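Local coordinates for deoxyribose-phosphate aldolase (Toxoplasma gondii, PDB 4EIV), which belongs to the aldolase enzymes built on a closed eight-stranded parallel beta/alpha barrel, at residues Phe182-Ser187 / Lys235-Asp240. Numbering follows the deposited sequence.
Sequences FLQTSS and KIEVGD
Gln-184 and Lys-235 lie side by side and point the same way, both with CG anti to the backbone N and both extended beyond it. The amide of Gln-184 lies alongside CD and CE of the lysine, OE1 3.3 Å from CD of Lys-235. Its NE2 donates to O of Ser-186 (3.0 Å), close to the amide plane, which helps to fix the rotation of the amide. NZ of Lys-235 is paired beyond the contact, in salt bridges with Glu-31 and Glu-118.

Beneath these chains the backbones run parallel: N of Lys-235 gives a nearly straight bond (175°) to O of Leu-183, 2.8 Å away, and N of Thr-185 returns one to O of Lys-235. Strands 182-184 and 233-237 are the sixth and seventh of the eight-stranded TIM barrel; Gln-184 and Lys-235 share its inner face, whereas Ile-236 turns outward onto helix 243-257.

Past the strand end of 182-184, side chains take over the pairing. OG1 of Thr-185, set between the backbone N and the carbonyl carbon (chi1 57°), accepts from N of Glu-237 at 3.0 Å and donates to OG of Ser-186. OG of Ser-186 in turn donates to OE2 of Glu-237 (2.7 Å), on the anti side of the carboxylate. His-193 also bonds this OE2, while OE1 takes N of Gly-239 from above the carboxylate plane, so both oxygens of the buried acid are engaged.

Beyond Glu-237 the segments part: Val-238 is turned away from 182-187 onto Thr-246 and Phe-249 of helix 243-257, and Asp-240 lies exposed to solvent.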
ATOM      1  N   PHE A 182       1.422   1.760 -18.848  1.00 25.36           N
ATOM      2  CA  PHE A 182       0.340   2.350 -18.072  1.00 24.62           C
ATOM      3  C   PHE A 182      -0.712   2.844 -19.051  1.00 23.55           C
ATOM      4  O   PHE A 182      -0.376   3.355 -20.128  1.00 23.69           O
ATOM      5  CB  PHE A 182       0.805   3.600 -17.293  1.00 25.14           C
ATOM      6  CG  PHE A 182       1.103   3.390 -15.816  1.00 24.54           C
ATOM      7  CD1 PHE A 182       2.326   2.870 -15.393  1.00 27.23           C
ATOM      8  CD2 PHE A 182       0.194   3.817 -14.867  1.00 24.58           C
ATOM      9  CE1 PHE A 182       2.588   2.738 -14.026  1.00 27.68           C
ATOM     10  CE2 PHE A 182       0.434   3.668 -13.532  1.00 26.45           C
ATOM     11  CZ  PHE A 182       1.618   3.172 -13.108  1.00 26.36           C
ATOM     12  N   LEU A 183      -1.977   2.768 -18.639  1.00 23.13           N
ATOM     13  CA  LEU A 183      -3.090   3.406 -19.337  1.00 23.14           C
ATOM     14  C   LEU A 183      -3.545   4.585 -18.492  1.00 23.77           C
ATOM     15  O   LEU A 183      -3.869   4.430 -17.319  1.00 24.22           O
ATOM     16  CB  LEU A 183      -4.255   2.454 -19.539  1.00 22.73           C
ATOM     17  CG  LEU A 183      -3.947   1.247 -20.409  1.00 24.01           C
ATOM     18  CD1 LEU A 183      -5.199   0.364 -20.549  1.00 26.55           C
ATOM     19  CD2 LEU A 183      -3.408   1.662 -21.788  1.00 25.92           C
ATOM     20  N   GLN A 184      -3.495   5.773 -19.085  1.00 23.11           N
ATOM     21  CA  GLN A 184      -3.866   7.001 -18.442  1.00 23.74           C
ATOM     22  C   GLN A 184      -5.192   7.424 -19.049  1.00 23.40           C
ATOM     23  O   GLN A 184      -5.361   7.481 -20.265  1.00 23.29           O
ATOM     24  CB  GLN A 184      -2.777   8.052 -18.644  1.00 23.67           C
ATOM     25  CG  GLN A 184      -3.133   9.434 -18.087  1.00 23.60           C
ATOM     26  CD  GLN A 184      -1.960  10.413 -18.104  1.00 24.65           C
ATOM     27  OE1 GLN A 184      -0.800  10.015 -18.025  1.00 26.86           O
ATOM     28  NE2 GLN A 184      -2.274  11.692 -18.231  1.00 26.21           N
ATOM     29  N   THR A 185      -6.142   7.774 -18.200  1.00 22.30           N
ATOM     30  CA  THR A 185      -7.488   8.068 -18.666  1.00 22.53           C
ATOM     31  C   THR A 185      -7.586   9.234 -19.632  1.00 23.08           C
ATOM     32  O   THR A 185      -8.316   9.182 -20.597  1.00 25.81           O
ATOM     33  CB  THR A 185      -8.440   8.393 -17.469  1.00 22.72           C
ATOM     34  OG1 THR A 185      -7.931   9.498 -16.697  1.00 23.00           O
ATOM     35  CG2 THR A 185      -8.638   7.183 -16.577  1.00 24.17           C
ATOM     36  N   SER A 186      -6.849  10.287 -19.350  1.00 23.37           N
ATOM     37  CA  SER A 186      -7.153  11.606 -19.953  1.00 24.03           C
ATOM     38  C   SER A 186      -5.977  12.527 -19.765  1.00 24.44           C
ATOM     39  O   SER A 186      -5.105  12.309 -18.907  1.00 24.68           O
ATOM     40  CB  SER A 186      -8.429  12.190 -19.310  1.00 25.03           C
ATOM     41  OG  SER A 186      -8.413  12.032 -17.892  1.00 24.46           O
ATOM     42  N   SER A 187      -5.913  13.523 -20.637  0.50 26.01           N
ATOM     43  CA  SER A 187      -4.799  14.449 -20.738  0.50 27.26           C
ATOM     44  C   SER A 187      -4.553  15.469 -19.634  0.50 28.61           C
ATOM     45  O   SER A 187      -3.394  15.833 -19.371  0.50 29.30           O
ATOM     46  CB  SER A 187      -5.001  15.271 -22.010  0.50 27.76           C
ATOM     47  OG  SER A 187      -4.404  16.531 -21.824  0.50 26.66           O
ATOM     48  N   LYS A 235      -3.452   4.960 -14.557  1.00 22.86           N
ATOM     49  CA  LYS A 235      -3.362   6.331 -14.053  1.00 22.65           C
ATOM     50  C   LYS A 235      -4.707   7.017 -14.246  1.00 22.34           C
ATOM     51  O   LYS A 235      -5.191   7.133 -15.388  1.00 22.41           O
ATOM     52  CB  LYS A 235      -2.259   7.131 -14.745  1.00 23.20           C
ATOM     53  CG  LYS A 235      -2.214   8.590 -14.368  1.00 22.84           C
ATOM     54  CD  LYS A 235      -0.973   9.307 -14.809  1.00 24.05           C
ATOM     55  CE  LYS A 235      -1.060  10.797 -14.550  1.00 25.04           C
ATOM     56  NZ  LYS A 235       0.212  11.504 -14.897  1.00 27.91           N
ATOM     57  N   ILE A 236      -5.310   7.443 -13.141  1.00 21.95           N
ATOM     58  CA  ILE A 236      -6.589   8.124 -13.123  1.00 22.33           C
ATOM     59  C   ILE A 236      -6.284   9.614 -13.064  1.00 21.85           C
ATOM     60  O   ILE A 236      -5.740  10.112 -12.073  1.00 23.42           O
ATOM     61  CB  ILE A 236      -7.444   7.663 -11.938  1.00 21.90           C
ATOM     62  CG1 ILE A 236      -7.688   6.147 -11.997  1.00 22.76           C
ATOM     63  CG2 ILE A 236      -8.764   8.385 -11.918  1.00 23.63           C
ATOM     64  CD1 ILE A 236      -8.523   5.565 -10.874  1.00 24.12           C
ATOM     65  N   GLU A 237      -6.527  10.288 -14.187  1.00 22.93           N
ATOM     66  CA  GLU A 237      -6.292  11.736 -14.316  1.00 23.09           C
ATOM     67  C   GLU A 237      -7.617  12.434 -14.034  1.00 23.49           C
ATOM     68  O   GLU A 237      -8.608  12.194 -14.727  1.00 24.05           O
ATOM     69  CB  GLU A 237      -5.722  12.065 -15.696  1.00 23.55           C
ATOM     70  CG  GLU A 237      -5.253  13.514 -15.891  1.00 23.62           C
ATOM     71  CD  GLU A 237      -6.377  14.503 -16.081  1.00 25.81           C
ATOM     72  OE1 GLU A 237      -6.308  15.548 -15.416  1.00 27.06           O
ATOM     73  OE2 GLU A 237      -7.308  14.228 -16.888  1.00 26.12           O
ATOM     74  N   VAL A 238      -7.650  13.233 -12.968  1.00 24.67           N
ATOM     75  CA  VAL A 238      -8.890  13.770 -12.426  1.00 25.67           C
ATOM     76  C   VAL A 238      -9.122  15.229 -12.672  1.00 27.28           C
ATOM     77  O   VAL A 238     -10.090  15.796 -12.158  1.00 29.96           O
ATOM     78  CB  VAL A 238      -9.002  13.477 -10.906  1.00 24.16           C
ATOM     79  CG1 VAL A 238      -8.890  11.968 -10.644  1.00 25.96           C
ATOM     80  CG2 VAL A 238      -7.962  14.234 -10.113  1.00 25.45           C
ATOM     81  N   GLY A 239      -8.264  15.869 -13.436  1.00 29.52           N
ATOM     82  CA  GLY A 239      -8.491  17.262 -13.751  1.00 31.93           C
ATOM     83  C   GLY A 239      -8.315  18.132 -12.531  1.00 33.59           C
ATOM     84  O   GLY A 239      -7.323  17.999 -11.800  1.00 34.63           O
ATOM     85  N   ASP A 240      -9.320  18.983 -12.285  1.00 35.68           N
ATOM     86  CA  ASP A 240      -9.279  19.948 -11.191  1.00 36.89           C
ATOM     87  C   ASP A 240     -10.284  19.678 -10.074  1.00 35.95           C
ATOM     88  O   ASP A 240     -10.653  20.586  -9.318  1.00 37.67           O
ATOM     89  CB  ASP A 240      -9.417  21.365 -11.764  1.00 39.07           C
ATOM     90  CG  ASP A 240      -8.226  21.742 -12.643  1.00 43.49           C
ATOM     91  OD1 ASP A 240      -8.435  21.973 -13.861  1.00 48.38           O
ATOM     92  OD2 ASP A 240      -7.078  21.734 -12.117  1.00 48.77           O
TER